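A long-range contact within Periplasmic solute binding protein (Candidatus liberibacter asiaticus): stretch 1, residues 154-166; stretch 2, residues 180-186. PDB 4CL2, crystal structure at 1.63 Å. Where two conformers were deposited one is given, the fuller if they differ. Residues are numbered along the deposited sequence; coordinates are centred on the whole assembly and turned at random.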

# COMPACT_ATOMS: atom_id res chain seq x y z
N LEU A 154 16.28 0.72 7.43
CA LEU A 154 15.26 0.07 8.28
C LEU A 154 15.24 -1.46 8.00
O LEU A 154 15.24 -2.27 8.93
N LYS A 155 15.28 -1.82 6.70
CA LYS A 155 15.42 -3.25 6.34
C LYS A 155 16.66 -3.87 6.96
O LYS A 155 16.63 -4.93 7.58
N THR A 156 17.80 -3.19 6.82
CA THR A 156 19.04 -3.68 7.31
C THR A 156 18.96 -3.97 8.81
O THR A 156 19.39 -5.02 9.31
N ARG A 157 18.30 -3.07 9.54
CA ARG A 157 18.12 -3.28 10.95
C ARG A 157 17.13 -4.44 11.25
O ARG A 157 17.46 -5.30 12.12
N ILE A 158 16.02 -4.54 10.50
CA ILE A 158 14.97 -5.57 10.67
C ILE A 158 15.61 -6.95 10.48
O ILE A 158 15.29 -7.93 11.16
N GLU A 159 16.54 -7.02 9.51
CA GLU A 159 17.11 -8.29 9.15
C GLU A 159 17.99 -8.89 10.26
O GLU A 159 18.32 -10.06 10.18
N LYS A 160 18.36 -8.12 11.29
CA LYS A 160 19.08 -8.66 12.42
C LYS A 160 18.21 -9.40 13.44
O LYS A 160 18.75 -9.97 14.40
N VAL A 161 16.90 -9.37 13.27
CA VAL A 161 15.97 -10.01 14.21
C VAL A 161 16.17 -11.55 14.21
O VAL A 161 16.22 -12.18 13.12
N ASP A 162 16.28 -12.12 15.40
CA ASP A 162 16.49 -13.55 15.53
C ASP A 162 15.35 -14.28 14.86
O ASP A 162 14.20 -13.86 14.96
N PRO A 163 15.66 -15.39 14.18
CA PRO A 163 14.65 -16.11 13.35
C PRO A 163 13.33 -16.46 14.02
O PRO A 163 12.27 -16.37 13.41
N GLU A 164 13.38 -16.79 15.31
CA GLU A 164 12.19 -17.12 16.05
C GLU A 164 11.25 -15.92 16.16
O GLU A 164 10.08 -16.07 16.49
N LYS A 165 11.78 -14.72 15.91
CA LYS A 165 11.02 -13.50 16.14
C LYS A 165 10.62 -12.86 14.82
O LYS A 165 10.15 -11.71 14.81
N ARG A 166 10.80 -13.60 13.71
CA ARG A 166 10.52 -13.05 12.39
C ARG A 166 9.03 -13.22 11.95
O ARG A 166 8.68 -13.96 11.03
N GLU A 180 7.13 -11.09 2.55
CA GLU A 180 7.76 -11.82 1.44
C GLU A 180 9.05 -11.13 0.96
O GLU A 180 9.99 -11.79 0.58
N ASP A 181 9.07 -9.82 1.04
CA ASP A 181 10.24 -9.00 0.56
C ASP A 181 11.38 -9.14 1.57
O ASP A 181 12.54 -9.25 1.19
N PHE A 182 11.09 -9.18 2.86
CA PHE A 182 12.12 -9.14 3.89
C PHE A 182 12.42 -10.51 4.46
O PHE A 182 13.36 -10.64 5.29
N GLY A 183 11.61 -11.55 4.13
CA GLY A 183 11.80 -12.87 4.67
C GLY A 183 11.26 -13.10 6.07
O GLY A 183 11.92 -13.68 6.92
N PHE A 184 10.05 -12.62 6.31
CA PHE A 184 9.35 -12.78 7.60
C PHE A 184 8.09 -13.60 7.33
O PHE A 184 7.57 -13.68 6.20
N LYS A 185 7.56 -14.18 8.39
CA LYS A 185 6.21 -14.80 8.30
C LYS A 185 5.14 -13.80 8.74
O LYS A 185 5.48 -12.89 9.47
N SER A 186 3.91 -13.87 8.22
CA SER A 186 2.83 -12.86 8.56
C SER A 186 1.68 -13.71 9.19
O SER A 186 1.47 -14.95 8.92

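The apolar centre of the contact is built from Phe182 and Phe184, both buried, with Ile158 from the first stretch packed against both rings. The CA-to-CB bond of Ile158 points toward the second stretch, and its chi1 m, chi2 t rotamer lets it meet both rings: CD1 lies 3.9 Å from CE2 of Phe182, while CG2 approaches CZ of Phe184 to 3.2 Å, a notably tight contact. Val161, at the end of the type I turn that starts at Ile158, also points toward the second stretch and, with chi1 t, adds a looser contact from its CB to CZ of Phe184 at 4.3 Å.

Each ring is covered on one face by the aliphatic part of a basic side chain. Lys155 leaves its helix sideways and is extended, with all four chi angles t, so that its methylenes run across the Phe182 ring; CG sits 3.7 Å from the centroid of that ring, almost along its normal, and CD comes within 3.6 Å of CE1. Phe182 itself adopts chi1 m. Phe184, also m at chi1, leaves the backbone sideways, but the end of its ring comes nearer to the first stretch. Over one of its faces lies CB of Arg166, 3.9 Å from the ring centroid.

Beyond this cover the contact becomes polar. The extended Lys155 carries its NZ past the Phe182 ring to a water, which accepts from NZ at 2.8 Å and donates to OD1 of Asp181 at 3.0 Å, linking the two side chains indirectly.

Arg166 points toward the second stretch and, with chi angles m, t and p, folds its guanidinium back so that Phe184 CE1 lies over one face. Its edge is then free for polar partners: Arg166 NH2 donates to Gly183 O at 3.0 Å, and Arg166 NE makes a weak hydrogen bond to the same oxygen at 3.3 Å. Arg166 NH2 also forms a salt bridge with Glu159 OE1 at 2.9 Å, holding the acid beside the end of the second helix, where Glu159 OE2 lies just 2.6 Å from Phe182 O. Gly183, with positive phi, has no side chain here; an ideal CB would lie 3.4 Å from Arg166 NH2.

At the outer edge, the backbone N of Lys185 donates to Arg166 O at 2.9 Å with nearly linear geometry. The Lys185 side chain starts sideways, but its end comes nearer to the first stretch, where NZ makes a weak hydrogen bond to Pro163 O at 3.3 Å.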

# COMPACT_ATOMS: atom_id res chain seq x y z
CB LEU A 154 13.93 0.65 7.99
CG LEU A 154 13.84 2.15 8.41
CD1 LEU A 154 12.51 2.73 7.96
CD2 LEU A 154 13.98 2.25 9.91
CB LYS A 155 15.39 -3.46 4.84
CG LYS A 155 15.53 -4.93 4.43
CD LYS A 155 15.72 -5.10 2.91
CE LYS A 155 15.82 -6.60 2.65
NZ LYS A 155 15.99 -6.86 1.19
CB THR A 156 20.20 -2.72 6.91
OG1 THR A 156 20.23 -2.57 5.48
CG2 THR A 156 21.43 -3.14 7.47
CB ARG A 157 17.65 -1.97 11.63
CG ARG A 157 17.66 -2.07 13.12
CD ARG A 157 17.73 -0.69 13.81
NE ARG A 157 17.14 -0.81 15.16
CZ ARG A 157 16.04 -0.19 15.58
NH1 ARG A 157 15.39 0.67 14.80
NH2 ARG A 157 15.58 -0.44 16.81
CB ILE A 158 13.78 -5.31 9.66
CG1 ILE A 158 12.95 -4.07 10.08
CG2 ILE A 158 12.87 -6.52 9.50
CD1 ILE A 158 11.98 -3.49 9.06
CB GLU A 159 17.90 -8.21 7.85
CG GLU A 159 17.05 -7.96 6.64
CD GLU A 159 16.01 -9.06 6.29
OE1 GLU A 159 16.15 -10.19 6.79
OE2 GLU A 159 15.11 -8.79 5.47
CB LYS A 160 19.82 -7.53 13.16
CG LYS A 160 20.79 -6.81 12.27
CD LYS A 160 21.51 -5.72 13.06
CE LYS A 160 22.31 -4.83 12.12
NZ LYS A 160 23.22 -5.59 11.21
CB VAL A 161 14.49 -9.68 13.89
CG1 VAL A 161 13.53 -10.53 14.72
CG2 VAL A 161 14.21 -8.19 14.14
CB ASP A 162 16.56 -13.96 16.99
CG ASP A 162 17.90 -13.67 17.62
OD1 ASP A 162 18.88 -13.48 16.87
OD2 ASP A 162 17.97 -13.63 18.85
CB PRO A 163 15.39 -17.37 12.90
CG PRO A 163 16.83 -17.02 13.02
CD PRO A 163 16.98 -16.02 14.12
CB GLU A 164 12.58 -17.57 17.49
CG GLU A 164 13.68 -18.63 17.57
CD GLU A 164 13.37 -19.88 16.75
OE1 GLU A 164 12.46 -20.64 17.15
OE2 GLU A 164 14.03 -20.09 15.70
CB LYS A 165 11.81 -12.53 17.02
CG LYS A 165 11.87 -12.92 18.49
CD LYS A 165 12.90 -12.11 19.26
CE LYS A 165 13.13 -12.65 20.66
NZ LYS A 165 14.36 -12.09 21.28
CB ARG A 166 11.48 -13.61 11.37
CG ARG A 166 12.94 -13.18 11.68
CD ARG A 166 13.99 -13.98 10.91
NE ARG A 166 13.96 -13.54 9.57
CZ ARG A 166 14.71 -12.57 9.00
NH1 ARG A 166 15.69 -11.92 9.59
NH2 ARG A 166 14.42 -12.29 7.78
CB GLU A 180 6.75 -11.99 0.29
CG GLU A 180 7.20 -12.94 -0.84
CD GLU A 180 8.07 -12.26 -1.89
OE1 GLU A 180 8.10 -11.03 -1.90
OE2 GLU A 180 8.78 -12.98 -2.62
CB ASP A 181 9.82 -7.57 0.43
CG ASP A 181 10.84 -6.66 -0.28
OD1 ASP A 181 11.61 -7.16 -1.02
OD2 ASP A 181 10.63 -5.45 -0.27
CB PHE A 182 11.79 -8.16 5.03
CG PHE A 182 11.78 -6.72 4.65
CD1 PHE A 182 12.13 -6.29 3.35
CD2 PHE A 182 11.52 -5.75 5.60
CE1 PHE A 182 12.12 -4.96 3.01
CE2 PHE A 182 11.54 -4.42 5.26
CZ PHE A 182 11.84 -4.03 3.99
CB PHE A 184 8.96 -11.41 8.20
CG PHE A 184 10.06 -10.75 8.94
CD1 PHE A 184 11.24 -10.41 8.25
CD2 PHE A 184 9.95 -10.40 10.27
CE1 PHE A 184 12.30 -9.81 8.90
CE2 PHE A 184 11.02 -9.83 10.93
CZ PHE A 184 12.19 -9.53 10.25
CB LYS A 185 6.19 -16.00 9.23
CG LYS A 185 7.13 -17.12 8.80
CD LYS A 185 7.84 -17.74 10.01
CE LYS A 185 9.13 -16.98 10.39
NZ LYS A 185 9.50 -17.21 11.81
CB SER A 186 2.34 -11.87 7.38
OG SER A 186 2.13 -10.38 7.69
O HOH W 1 14.01 -5.46 -0.22